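PDB 3LMM: transcriptional regulator from Corynebacterium diphtheriae, which probably acts as a DNA-binding transcriptional regulator, although its function has not been established. Local coordinates for residues A[442-447]-A[483-488]; A[415-420]-A[471-476]; A[295-300]-A[380-385]; A[347-352]-A[453-458]; A[43-48]-A[59-64]. All blocks are in the same frame, centred on the assembly; numbering follows the deposited sequence.

Contact 1: residues A[442-447]-A[483-488]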
# COMPACT_ATOMS: atom_id res chain seq x y z
N ARG A 442 -24.15 5.78 11.01
CA ARG A 442 -24.30 6.29 12.36
C ARG A 442 -24.65 7.77 12.38
O ARG A 442 -24.37 8.50 11.43
CB ARG A 442 -23.00 6.06 13.13
CG ARG A 442 -22.47 4.64 13.08
CD ARG A 442 -21.08 4.59 13.66
NE ARG A 442 -21.07 5.07 15.04
CZ ARG A 442 -21.24 4.28 16.09
NH1 ARG A 442 -21.22 4.79 17.32
NH2 ARG A 442 -21.40 2.97 15.92
N PRO A 443 -25.29 8.23 13.47
CA PRO A 443 -25.68 9.64 13.62
C PRO A 443 -24.49 10.47 14.12
O PRO A 443 -24.28 11.61 13.70
CB PRO A 443 -26.80 9.56 14.64
CG PRO A 443 -26.32 8.49 15.55
CD PRO A 443 -25.81 7.43 14.58
N PHE A 444 -23.72 9.90 15.04
CA PHE A 444 -22.56 10.59 15.57
C PHE A 444 -21.34 9.69 15.38
O PHE A 444 -21.47 8.46 15.28
CB PHE A 444 -22.73 10.92 17.06
CG PHE A 444 -22.76 9.72 17.95
CD1 PHE A 444 -23.90 8.93 18.04
CD2 PHE A 444 -21.62 9.34 18.65
CE1 PHE A 444 -23.92 7.77 18.82
CE2 PHE A 444 -21.62 8.18 19.44
CZ PHE A 444 -22.77 7.39 19.52
N ILE A 445 -20.16 10.29 15.33
CA ILE A 445 -18.96 9.51 15.15
C ILE A 445 -17.92 9.86 16.22
O ILE A 445 -17.75 11.03 16.59
CB ILE A 445 -18.42 9.72 13.69
CG1 ILE A 445 -17.74 8.45 13.22
CG2 ILE A 445 -17.47 10.89 13.60
CD1 ILE A 445 -18.70 7.29 13.12
N THR A 446 -17.27 8.84 16.77
CA THR A 446 -16.25 9.06 17.79
C THR A 446 -14.90 8.62 17.26
O THR A 446 -14.83 7.80 16.35
CB THR A 446 -16.54 8.26 19.09
OG1 THR A 446 -15.30 7.93 19.73
CG2 THR A 446 -17.28 6.98 18.79
N ILE A 447 -13.84 9.18 17.82
CA ILE A 447 -12.49 8.85 17.37
C ILE A 447 -12.24 7.34 17.35
O ILE A 447 -11.45 6.86 16.55
CB ILE A 447 -11.45 9.52 18.26
CG1 ILE A 447 -10.08 9.42 17.62
CG2 ILE A 447 -11.44 8.88 19.63
CD1 ILE A 447 -9.18 10.57 18.00
N ASP A 483 -20.86 18.14 22.25
CA ASP A 483 -20.64 17.35 23.45
C ASP A 483 -19.23 16.78 23.36
O ASP A 483 -18.25 17.52 23.39
CB ASP A 483 -21.66 16.21 23.55
CG ASP A 483 -23.07 16.71 23.78
OD1 ASP A 483 -24.00 15.87 23.82
OD2 ASP A 483 -23.25 17.94 23.92
N GLY A 484 -19.14 15.46 23.23
CA GLY A 484 -17.84 14.83 23.12
C GLY A 484 -17.74 13.95 21.90
O GLY A 484 -16.95 13.01 21.88
N VAL A 485 -18.54 14.24 20.88
CA VAL A 485 -18.52 13.43 19.67
C VAL A 485 -18.50 14.33 18.45
O VAL A 485 -18.46 15.55 18.57
CB VAL A 485 -19.76 12.53 19.61
CG1 VAL A 485 -19.87 11.71 20.89
CG2 VAL A 485 -21.00 13.36 19.42
N TRP A 486 -18.52 13.72 17.27
CA TRP A 486 -18.52 14.46 16.02
C TRP A 486 -19.72 14.06 15.19
O TRP A 486 -20.20 12.93 15.28
CB TRP A 486 -17.27 14.15 15.21
CG TRP A 486 -16.17 15.06 15.47
CD1 TRP A 486 -16.08 16.37 15.09
CD2 TRP A 486 -15.00 14.76 16.22
NE1 TRP A 486 -14.90 16.91 15.55
CE2 TRP A 486 -14.22 15.94 16.25
CE3 TRP A 486 -14.52 13.62 16.86
CZ2 TRP A 486 -12.98 16.01 16.91
CZ3 TRP A 486 -13.29 13.67 17.52
CH2 TRP A 486 -12.53 14.87 17.54
N LEU A 487 -20.22 14.98 14.37
CA LEU A 487 -21.36 14.65 13.54
C LEU A 487 -21.50 15.51 12.28
O LEU A 487 -21.09 16.66 12.24
CB LEU A 487 -22.64 14.66 14.38
CG LEU A 487 -22.83 15.76 15.42
CD1 LEU A 487 -23.27 17.02 14.72
CD2 LEU A 487 -23.86 15.33 16.45
N LEU A 488 -22.07 14.90 11.24
CA LEU A 488 -22.26 15.56 9.96
C LEU A 488 -22.90 16.94 10.11
O LEU A 488 -23.85 17.10 10.86
CB LEU A 488 -23.12 14.67 9.08
CG LEU A 488 -23.08 14.97 7.58
CD1 LEU A 488 -21.67 14.82 7.05
CD2 LEU A 488 -24.03 14.03 6.87
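Ile445 and Trp486 form a single antiparallel, hydrogen-bonded bridge of the kind that joins the wing to the helices in winged-helix domains; helices 430-441, 447-454 and 458-469 followed by hairpin 479-488 are consistent with that fold. Ile445 N donates to Trp486 O at 2.6 Å with a nearly straight bond (168°), and Trp486 N returns a bond of 2.9 Å to Ile445 O, lying in the plane of that carbonyl. The close-packed face is the one bearing these two side chains. They cross at about a right angle, Ile445 CG2 resting 3.6 Å from Trp486 CB, while Ile445 is backed by Leu438 and Leu439 of helix 430-441 and the Trp486 side chain touches Leu465 of helix 458-469. The face carrying Phe444 and Val485 is looser and nearer to solvent. With CG set between the backbone N and the carbonyl carbon (chi1 68°), Phe444 presents CD2 to Val485 CG1 at 3.7 Å, the two side chains meeting obliquely. Beyond it Pro443 is exposed and approaches the strand through its backbone: its carbonyl O lies 3.5 Å from Leu487 CB.

Contact 2: residues A[415-420]-A[471-476]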
# COMPACT_ATOMS: atom_id res chain seq x y z
N LEU A 415 -22.98 12.28 -5.23
CA LEU A 415 -22.02 12.77 -6.21
C LEU A 415 -21.78 14.25 -6.05
O LEU A 415 -20.65 14.71 -6.06
CB LEU A 415 -22.52 12.52 -7.63
CG LEU A 415 -22.33 11.11 -8.15
CD1 LEU A 415 -23.07 10.99 -9.45
CD2 LEU A 415 -20.85 10.80 -8.32
N GLU A 416 -22.88 15.00 -5.92
CA GLU A 416 -22.82 16.44 -5.76
C GLU A 416 -22.30 16.83 -4.38
O GLU A 416 -21.58 17.83 -4.24
CB GLU A 416 -24.21 17.06 -6.01
CG GLU A 416 -25.37 16.20 -5.55
CD GLU A 416 -26.74 16.77 -5.93
OE1 GLU A 416 -27.19 17.74 -5.27
OE2 GLU A 416 -27.35 16.26 -6.90
N LEU A 417 -22.65 16.05 -3.36
CA LEU A 417 -22.16 16.34 -2.02
C LEU A 417 -20.64 16.33 -2.09
O LEU A 417 -19.98 17.23 -1.57
CB LEU A 417 -22.64 15.28 -1.02
CG LEU A 417 -22.11 15.29 0.42
CD1 LEU A 417 -20.71 14.74 0.46
CD2 LEU A 417 -22.15 16.70 0.98
N VAL A 418 -20.09 15.32 -2.75
CA VAL A 418 -18.65 15.19 -2.92
C VAL A 418 -18.12 16.25 -3.88
O VAL A 418 -17.04 16.81 -3.71
CB VAL A 418 -18.30 13.81 -3.47
CG1 VAL A 418 -16.80 13.71 -3.71
CG2 VAL A 418 -18.78 12.75 -2.51
N SER A 419 -18.92 16.51 -4.91
CA SER A 419 -18.58 17.49 -5.93
C SER A 419 -18.45 18.89 -5.35
O SER A 419 -17.88 19.79 -5.98
CB SER A 419 -19.65 17.45 -7.02
OG SER A 419 -19.47 18.49 -7.95
N SER A 420 -18.98 19.07 -4.14
CA SER A 420 -18.98 20.37 -3.48
C SER A 420 -17.96 20.49 -2.36
O SER A 420 -17.98 21.45 -1.58
CB SER A 420 -20.36 20.65 -2.92
OG SER A 420 -21.31 20.58 -3.98
N THR A 471 -12.25 20.19 6.07
CA THR A 471 -12.80 20.10 4.73
C THR A 471 -14.07 20.92 4.78
O THR A 471 -14.66 21.08 5.85
CB THR A 471 -13.14 18.65 4.36
OG1 THR A 471 -12.03 17.81 4.68
CG2 THR A 471 -13.42 18.55 2.88
N THR A 472 -14.50 21.46 3.64
CA THR A 472 -15.69 22.28 3.60
C THR A 472 -16.63 21.98 2.45
O THR A 472 -16.20 21.77 1.32
CB THR A 472 -15.35 23.77 3.49
OG1 THR A 472 -14.87 24.25 4.75
CG2 THR A 472 -16.59 24.57 3.09
N VAL A 473 -17.92 21.99 2.77
CA VAL A 473 -18.95 21.76 1.79
C VAL A 473 -20.03 22.79 2.05
O VAL A 473 -20.61 22.83 3.14
CB VAL A 473 -19.56 20.37 1.89
CG1 VAL A 473 -20.89 20.33 1.17
CG2 VAL A 473 -18.60 19.37 1.28
N ALA A 474 -20.26 23.62 1.03
CA ALA A 474 -21.25 24.69 1.07
C ALA A 474 -20.86 25.74 2.10
O ALA A 474 -21.72 26.28 2.79
CB ALA A 474 -22.64 24.14 1.37
N GLY A 475 -19.56 26.01 2.21
CA GLY A 475 -19.10 27.02 3.14
C GLY A 475 -19.09 26.57 4.59
O GLY A 475 -18.78 27.36 5.49
N ALA A 476 -19.43 25.32 4.83
CA ALA A 476 -19.43 24.80 6.19
C ALA A 476 -18.60 23.54 6.23
O ALA A 476 -18.53 22.79 5.26
CB ALA A 476 -20.85 24.52 6.64
O HOH W 1 -18.84 24.46 -1.28
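Ser420, the first residue to leave helical geometry after helix 412-419, comes alongside Val473 with their CA atoms 5.5 Å apart. On the far side of the contact Val473 ends the short strand 472-473 and opens a type I' turn that runs to Ala476. Val473 N to Ala476 O and Ala476 N to Val473 O close this turn as a two-residue hairpin, with Ala474 and Gly475 at its exposed tip. Strand 421-422 follows directly on Ser420 and pairs antiparallel with 472-473, so the contact marks the place where helix passes into sheet. No direct hydrogen bond joins the two segments. Instead, the Ser420 carbonyl receives a CA-H...O contact from Val473, with CA and O 3.5 Å apart and an angle of 163° at the hydrogen. A water donates to Ser420 O (3.1 Å) and accepts from Ala474 N (2.8 Å), linking the end of the helix to the turn. Among the side chains, Val473 points at the helix: its CG1, anti to the backbone N (chi1 162°), meets Leu417 CD2 at 3.8 Å, and the two side chains cross at about a right angle. CG2 approaches two carbonyls, Ser420 O at 3.6 Å and Leu417 O at 3.8 Å. Ser420 OG turns back to its own helix and donates to Glu416 O at 2.8 Å. Behind this pair, Leu417 also touches Leu496 of helix 490-496, and Val473 touches Ile421. The chemistry is thus divided, with branched apolar groups meeting on the buried side and a water joining the two backbones at the more exposed side.

Contact 3: residues A[295-300]-A[380-385]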
# COMPACT_ATOMS: atom_id res chain seq x y z
N GLU A 295 -21.10 0.43 -14.50
CA GLU A 295 -21.83 -0.17 -13.39
C GLU A 295 -20.99 -0.15 -12.14
O GLU A 295 -21.52 -0.09 -11.03
CB GLU A 295 -22.19 -1.61 -13.69
CG GLU A 295 -22.93 -1.84 -14.98
CD GLU A 295 -24.11 -2.75 -14.77
OE1 GLU A 295 -25.06 -2.28 -14.10
OE2 GLU A 295 -24.07 -3.92 -15.23
N ILE A 296 -19.69 -0.30 -12.30
CA ILE A 296 -18.79 -0.21 -11.15
C ILE A 296 -17.50 0.42 -11.63
O ILE A 296 -16.96 0.06 -12.68
CB ILE A 296 -18.52 -1.58 -10.46
CG1 ILE A 296 -17.78 -2.54 -11.36
CG2 ILE A 296 -19.83 -2.21 -10.02
CD1 ILE A 296 -17.55 -3.89 -10.68
N PRO A 297 -17.00 1.41 -10.88
CA PRO A 297 -15.76 2.11 -11.25
C PRO A 297 -14.63 1.22 -11.70
O PRO A 297 -14.14 0.38 -10.95
CB PRO A 297 -15.43 2.90 -9.99
CG PRO A 297 -16.15 2.15 -8.89
CD PRO A 297 -17.45 1.80 -9.54
N ARG A 298 -14.20 1.42 -12.94
CA ARG A 298 -13.11 0.65 -13.53
C ARG A 298 -11.97 0.36 -12.54
O ARG A 298 -11.56 -0.79 -12.37
CB ARG A 298 -12.58 1.40 -14.75
CG ARG A 298 -13.60 1.50 -15.87
CD ARG A 298 -13.59 0.24 -16.70
NE ARG A 298 -14.89 -0.06 -17.30
CZ ARG A 298 -15.47 0.66 -18.25
NH1 ARG A 298 -16.66 0.30 -18.72
NH2 ARG A 298 -14.87 1.74 -18.73
N LEU A 299 -11.48 1.41 -11.88
CA LEU A 299 -10.41 1.27 -10.91
C LEU A 299 -10.72 0.19 -9.89
O LEU A 299 -9.91 -0.71 -9.65
CB LEU A 299 -10.22 2.58 -10.17
CG LEU A 299 -9.11 2.51 -9.14
CD1 LEU A 299 -7.76 2.58 -9.85
CD2 LEU A 299 -9.26 3.65 -8.15
N ALA A 300 -11.89 0.30 -9.27
CA ALA A 300 -12.31 -0.66 -8.28
C ALA A 300 -12.16 -2.09 -8.81
O ALA A 300 -11.63 -2.96 -8.12
CB ALA A 300 -13.75 -0.39 -7.88
N TYR A 380 -11.82 1.14 -2.05
CA TYR A 380 -12.88 1.51 -1.13
C TYR A 380 -13.40 2.90 -1.47
O TYR A 380 -14.60 3.08 -1.68
CB TYR A 380 -12.35 1.53 0.29
CG TYR A 380 -12.59 0.26 1.03
CD1 TYR A 380 -13.45 0.23 2.13
CD2 TYR A 380 -11.95 -0.92 0.65
CE1 TYR A 380 -13.66 -0.94 2.85
CE2 TYR A 380 -12.15 -2.09 1.35
CZ TYR A 380 -13.01 -2.10 2.45
OH TYR A 380 -13.19 -3.26 3.17
N GLN A 381 -12.50 3.87 -1.53
CA GLN A 381 -12.86 5.24 -1.86
C GLN A 381 -13.75 5.29 -3.11
O GLN A 381 -14.88 5.77 -3.06
CB GLN A 381 -11.59 6.08 -2.07
CG GLN A 381 -11.53 6.89 -3.38
CD GLN A 381 -12.40 8.14 -3.36
OE1 GLN A 381 -12.86 8.59 -4.41
NE2 GLN A 381 -12.60 8.71 -2.18
N ALA A 382 -13.24 4.78 -4.23
CA ALA A 382 -13.99 4.78 -5.48
C ALA A 382 -15.43 4.31 -5.29
O ALA A 382 -16.33 4.82 -5.94
CB ALA A 382 -13.28 3.92 -6.51
N MSE A 383 -15.65 3.35 -4.40
CA MSE A 383 -17.00 2.86 -4.16
C MSE A 383 -17.80 3.88 -3.39
O MSE A 383 -18.82 4.37 -3.85
CB MSE A 383 -16.98 1.53 -3.39
CG MSE A 383 -16.33 0.37 -4.15
SE MSE A 383 -17.14 0.01 -5.91
CE MSE A 383 -18.91 -0.50 -5.29
N ILE A 384 -17.33 4.21 -2.20
CA ILE A 384 -17.99 5.18 -1.35
C ILE A 384 -18.34 6.45 -2.14
O ILE A 384 -19.51 6.87 -2.17
CB ILE A 384 -17.09 5.51 -0.14
CG1 ILE A 384 -16.94 4.26 0.72
CG2 ILE A 384 -17.68 6.63 0.69
CD1 ILE A 384 -16.03 4.43 1.88
N ALA A 385 -17.34 7.05 -2.79
CA ALA A 385 -17.50 8.28 -3.59
C ALA A 385 -18.69 8.31 -4.56
O ALA A 385 -19.20 9.39 -4.88
CB ALA A 385 -16.20 8.56 -4.36
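Met383, modelled as selenomethionine, sets CG anti to its carbonyl carbon (chi1 -65°) and then bends at chi2 (-56°), which swings SE out of its helix toward Pro297 and Ala300. SE lies 3.8 Å from Pro297 CG and 3.9 Å from Ala300 CB, touching both at once, and the selenomethionine and proline side chains cross at about a right angle. Pro297 occupies the N-cap position of helix 298-311. Its ring is directed at helix 373-385, and CG also comes within 4.1 Å of Ala382 CB. Leu299 completes the apolar patch more loosely, with CD2 4.4 Å from Ala382 CB. No hydrogen bond joins the segments, and the small alanines allow the start of one helix to approach the other with Ala300 and Ala382 CA atoms 6.3 Å apart. Helix 373-385 falls in a region that by sequence family is probably related to ATPase domains of the histidine-kinase type. On one side, Ile296 packs on Trp324 of strand 320-325, joining the patch to the six-stranded mixed sheet. On the other, Gln381 and Ile384 of helix 373-385 lean on helix 430-441, which leads into the winged-helix-like region.

Contact 4: residues A[347-352]-A[453-458]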
# COMPACT_ATOMS: atom_id res chain seq x y z
N ASN A 347 -8.71 -6.66 9.72
CA ASN A 347 -7.33 -6.28 9.87
C ASN A 347 -6.63 -6.35 8.53
O ASN A 347 -5.42 -6.53 8.45
CB ASN A 347 -6.65 -7.21 10.86
CG ASN A 347 -5.43 -6.59 11.47
OD1 ASN A 347 -4.47 -6.26 10.77
ND2 ASN A 347 -5.45 -6.41 12.79
N VAL A 348 -7.41 -6.19 7.46
CA VAL A 348 -6.87 -6.26 6.11
C VAL A 348 -6.49 -4.91 5.52
O VAL A 348 -5.39 -4.75 4.98
CB VAL A 348 -7.87 -6.96 5.18
CG1 VAL A 348 -7.90 -8.45 5.47
CG2 VAL A 348 -9.26 -6.37 5.37
N LEU A 349 -7.39 -3.93 5.61
CA LEU A 349 -7.13 -2.59 5.08
C LEU A 349 -5.86 -1.95 5.64
O LEU A 349 -5.41 -0.91 5.16
CB LEU A 349 -8.30 -1.64 5.35
CG LEU A 349 -9.47 -1.66 4.38
CD1 LEU A 349 -10.11 -3.03 4.44
CD2 LEU A 349 -10.48 -0.56 4.72
N SER A 350 -5.30 -2.59 6.67
CA SER A 350 -4.10 -2.09 7.32
C SER A 350 -2.90 -2.96 7.01
O SER A 350 -1.76 -2.52 7.12
CB SER A 350 -4.33 -2.03 8.83
OG SER A 350 -4.63 -3.32 9.35
N ASN A 351 -3.15 -4.21 6.64
CA ASN A 351 -2.07 -5.12 6.31
C ASN A 351 -1.24 -4.56 5.17
O ASN A 351 -1.75 -3.78 4.36
CB ASN A 351 -2.64 -6.49 5.91
CG ASN A 351 -1.56 -7.48 5.54
OD1 ASN A 351 -0.68 -7.80 6.35
ND2 ASN A 351 -1.61 -7.99 4.31
N ARG A 352 0.03 -4.96 5.11
CA ARG A 352 0.93 -4.51 4.06
C ARG A 352 1.83 -5.64 3.54
O ARG A 352 2.25 -5.62 2.38
CB ARG A 352 1.80 -3.34 4.55
CG ARG A 352 1.02 -2.05 4.80
CD ARG A 352 0.36 -1.53 3.54
NE ARG A 352 -0.26 -0.22 3.75
CZ ARG A 352 -1.42 -0.03 4.38
NH1 ARG A 352 -2.11 -1.06 4.85
NH2 ARG A 352 -1.89 1.21 4.55
N GLY A 453 -12.88 1.95 11.81
CA GLY A 453 -13.28 2.06 10.41
C GLY A 453 -12.11 1.97 9.45
O GLY A 453 -12.14 1.21 8.50
N LEU A 454 -11.08 2.76 9.72
CA LEU A 454 -9.87 2.79 8.90
C LEU A 454 -9.02 1.58 9.22
O LEU A 454 -8.02 1.32 8.55
CB LEU A 454 -9.04 4.02 9.21
CG LEU A 454 -9.76 5.36 9.07
CD1 LEU A 454 -8.94 6.44 9.76
CD2 LEU A 454 -10.00 5.67 7.60
N GLN A 455 -9.42 0.86 10.26
CA GLN A 455 -8.70 -0.32 10.70
C GLN A 455 -7.28 0.08 11.08
O GLN A 455 -6.32 -0.66 10.83
CB GLN A 455 -8.68 -1.39 9.60
CG GLN A 455 -9.89 -2.33 9.64
CD GLN A 455 -10.01 -3.22 8.41
OE1 GLN A 455 -9.07 -3.91 8.02
NE2 GLN A 455 -11.20 -3.23 7.81
N SER A 456 -7.15 1.26 11.69
CA SER A 456 -5.84 1.76 12.09
C SER A 456 -5.83 2.27 13.52
O SER A 456 -6.88 2.36 14.16
CB SER A 456 -5.40 2.88 11.14
OG SER A 456 -4.01 3.19 11.31
N GLY A 457 -4.64 2.61 14.01
CA GLY A 457 -4.48 3.10 15.37
C GLY A 457 -5.25 4.37 15.65
O GLY A 457 -5.89 4.92 14.75
N LYS A 458 -5.19 4.85 16.88
CA LYS A 458 -5.91 6.06 17.23
C LYS A 458 -5.31 7.29 16.57
O LYS A 458 -5.96 8.32 16.45
CB LYS A 458 -5.98 6.22 18.76
CG LYS A 458 -6.88 5.17 19.41
CD LYS A 458 -7.17 5.48 20.87
CE LYS A 458 -5.90 5.52 21.72
NZ LYS A 458 -6.17 5.84 23.15
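Gln455, in the turn between helices 447-454 and 458-469 of what is probably a helix-turn-helix, grips a type I turn that runs from Val348 to Asn351. The contact joins this winged-helix-like region to the region probably related to histidine-kinase-type ATPases. At Gln455 the chain leaves the helix with positive phi (60°). The side chain is extended beyond CG, carrying its carboxamide across to the amide groups at the start of the turn. OE1 accepts from Leu349 N at 2.9 Å, the donor sitting 40° above the carbonyl plane, and weakly from Val348 N at the same 2.9 Å. One side-chain oxygen thus takes two consecutive backbone N-H groups. The other end of the amide lies against leucine: NE2 is 3.5 Å from Leu349 CD1 and CD is 3.8 Å from Leu349 CB, the two side chains crossing at about a right angle. The turn is closed on its own side by Asn351 N to Val348 O, 2.8 Å, and braced by Arg352, whose NH1 donates to Asn351 O at 2.8 Å. Arg352 NE is salt-bridged to Asp114, just past helix 102-113, and that helix also touches Ser456 through Gln107. From helix 430-441, Tyr430 meets both Leu349 and Leu454, placing this helix against both sides of the joint.

Contact 5: residues A[43-48]-A[59-64]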
# COMPACT_ATOMS: atom_id res chain seq x y z
N LYS A 43 21.07 10.14 13.43
CA LYS A 43 20.26 11.12 12.73
C LYS A 43 19.74 12.18 13.68
O LYS A 43 19.42 11.91 14.84
CB LYS A 43 19.07 10.48 12.03
CG LYS A 43 19.45 9.52 10.93
CD LYS A 43 19.03 10.02 9.57
CE LYS A 43 20.08 10.90 8.94
NZ LYS A 43 19.61 11.32 7.58
N GLU A 44 19.66 13.38 13.14
CA GLU A 44 19.22 14.56 13.85
C GLU A 44 17.85 15.01 13.34
O GLU A 44 17.70 15.26 12.15
CB GLU A 44 20.24 15.64 13.60
CG GLU A 44 19.84 16.97 14.12
CD GLU A 44 20.87 18.01 13.82
OE1 GLU A 44 20.61 19.19 14.15
OE2 GLU A 44 21.93 17.65 13.24
N GLU A 45 16.86 15.10 14.23
CA GLU A 45 15.52 15.52 13.81
C GLU A 45 15.66 16.76 12.96
O GLU A 45 16.07 17.82 13.44
CB GLU A 45 14.65 15.83 15.03
CG GLU A 45 13.24 16.27 14.70
CD GLU A 45 12.38 16.47 15.94
OE1 GLU A 45 11.26 17.01 15.82
OE2 GLU A 45 12.81 16.08 17.05
N ALA A 46 15.34 16.62 11.68
CA ALA A 46 15.46 17.74 10.74
C ALA A 46 14.48 18.86 11.03
O ALA A 46 13.49 18.65 11.73
CB ALA A 46 15.27 17.24 9.32
N GLY A 47 14.79 20.04 10.49
CA GLY A 47 13.92 21.19 10.64
C GLY A 47 14.05 21.90 11.96
O GLY A 47 13.15 22.62 12.38
N ARG A 48 15.17 21.72 12.63
CA ARG A 48 15.34 22.37 13.91
C ARG A 48 16.62 23.17 13.95
O ARG A 48 16.84 23.98 14.85
CB ARG A 48 15.32 21.32 15.01
CG ARG A 48 14.41 21.69 16.14
CD ARG A 48 13.49 20.55 16.49
NE ARG A 48 14.15 19.38 17.04
CZ ARG A 48 14.68 19.31 18.26
NH1 ARG A 48 14.64 20.36 19.07
NH2 ARG A 48 15.22 18.18 18.69
N PRO A 59 6.25 17.45 19.84
CA PRO A 59 5.84 16.05 19.75
C PRO A 59 5.60 15.60 18.31
O PRO A 59 5.82 14.44 17.98
CB PRO A 59 4.58 16.00 20.61
CG PRO A 59 4.00 17.36 20.41
CD PRO A 59 5.22 18.26 20.53
N GLU A 60 5.14 16.52 17.47
CA GLU A 60 4.86 16.23 16.07
C GLU A 60 5.68 17.10 15.11
O GLU A 60 5.94 18.28 15.38
CB GLU A 60 3.39 16.42 15.78
CG GLU A 60 2.51 15.37 16.37
CD GLU A 60 1.05 15.69 16.14
OE1 GLU A 60 0.72 16.19 15.04
OE2 GLU A 60 0.24 15.44 17.04
N ASN A 61 6.09 16.53 13.97
CA ASN A 61 6.89 17.27 13.00
C ASN A 61 6.94 16.59 11.62
O ASN A 61 7.92 15.91 11.30
CB ASN A 61 8.31 17.44 13.54
CG ASN A 61 9.22 18.17 12.58
OD1 ASN A 61 10.40 18.36 12.86
ND2 ASN A 61 8.67 18.59 11.43
N PRO A 62 5.92 16.79 10.78
CA PRO A 62 5.88 16.18 9.45
C PRO A 62 7.16 16.28 8.62
O PRO A 62 7.53 15.33 7.95
CB PRO A 62 4.69 16.86 8.79
CG PRO A 62 4.67 18.19 9.44
CD PRO A 62 4.88 17.83 10.89
N GLU A 63 7.83 17.42 8.65
CA GLU A 63 9.06 17.55 7.88
C GLU A 63 10.07 16.52 8.35
O GLU A 63 10.71 15.85 7.55
CB GLU A 63 9.66 18.95 8.03
CG GLU A 63 10.89 19.21 7.16
CD GLU A 63 11.65 20.47 7.57
OE1 GLU A 63 12.57 20.89 6.83
OE2 GLU A 63 11.32 21.03 8.65
N ALA A 64 10.21 16.38 9.67
CA ALA A 64 11.15 15.41 10.21
C ALA A 64 10.71 13.99 9.86
O ALA A 64 11.54 13.13 9.54
CB ALA A 64 11.25 15.57 11.72
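Ala64 CB packs against the aliphatic part of Glu45, 3.7 Å from its CG, and lies 3.8 Å from the Ala46 carbonyl O. This is the start of helix 62-77 in the AlbA_2 region. The helix follows strand 41-43 and leads to strand 82-86, which lies parallel and adjacent to strand 41-43, a beta-alpha-beta crossover; the loop after the first strand is here laid over the first turn of the helix. Ala46 and Ala64 come closest in the backbone, their CA atoms 4.9 Å apart. Glu45 leaves its backbone with CG anti to N (chi1 -180°) and continues extended, meeting Asn61 tip to tip with carboxylate and amide planes 42° apart. Its OE1 is 3.8 Å from Asn61 CB. Asn61 holds the N-cap position. The other carboxylate oxygen, OE2, has partners of its own: a hydrogen bond with Thr98 OG1 and a salt bridge to Arg48 NE at 3.6 Å, which hold the acid from its own loop and from Thr98. Cobalt, held at a site that includes Asp41, Phe42 and Asp90, lies about 11 Å from the Ala46 side chain, so this contact is near the metal site without being part of it. On the exposed side, the extended Glu63 side chain reaches back over the loop at Gly47, which adopts positive phi, bringing Glu63 OE2 to 3.3 Å from Gly47 CA.

How the contacts relate
From the N terminus, contact 5 comes first and stands alone, spanning ten residues in the connection between strand 41-43 and helix 62-77 of the AlbA_2 region. Contact 3 then closes 79 residues of the ATPase-like region. Contact 4 opens inside that span and closes beyond it, so the two cross, and Tyr380 touches Leu349 where they meet. Contacts 2 and 1 open within contact 4 and close after it, and they also cross each other; no contact nests inside another. Contacts 1 and 2 build the winged-helix-like region, contact 4 ties it to the ATPase-like region, and Leu415 and Val418 of contact 2 pack on Ala385 of contact 3 as a second junction.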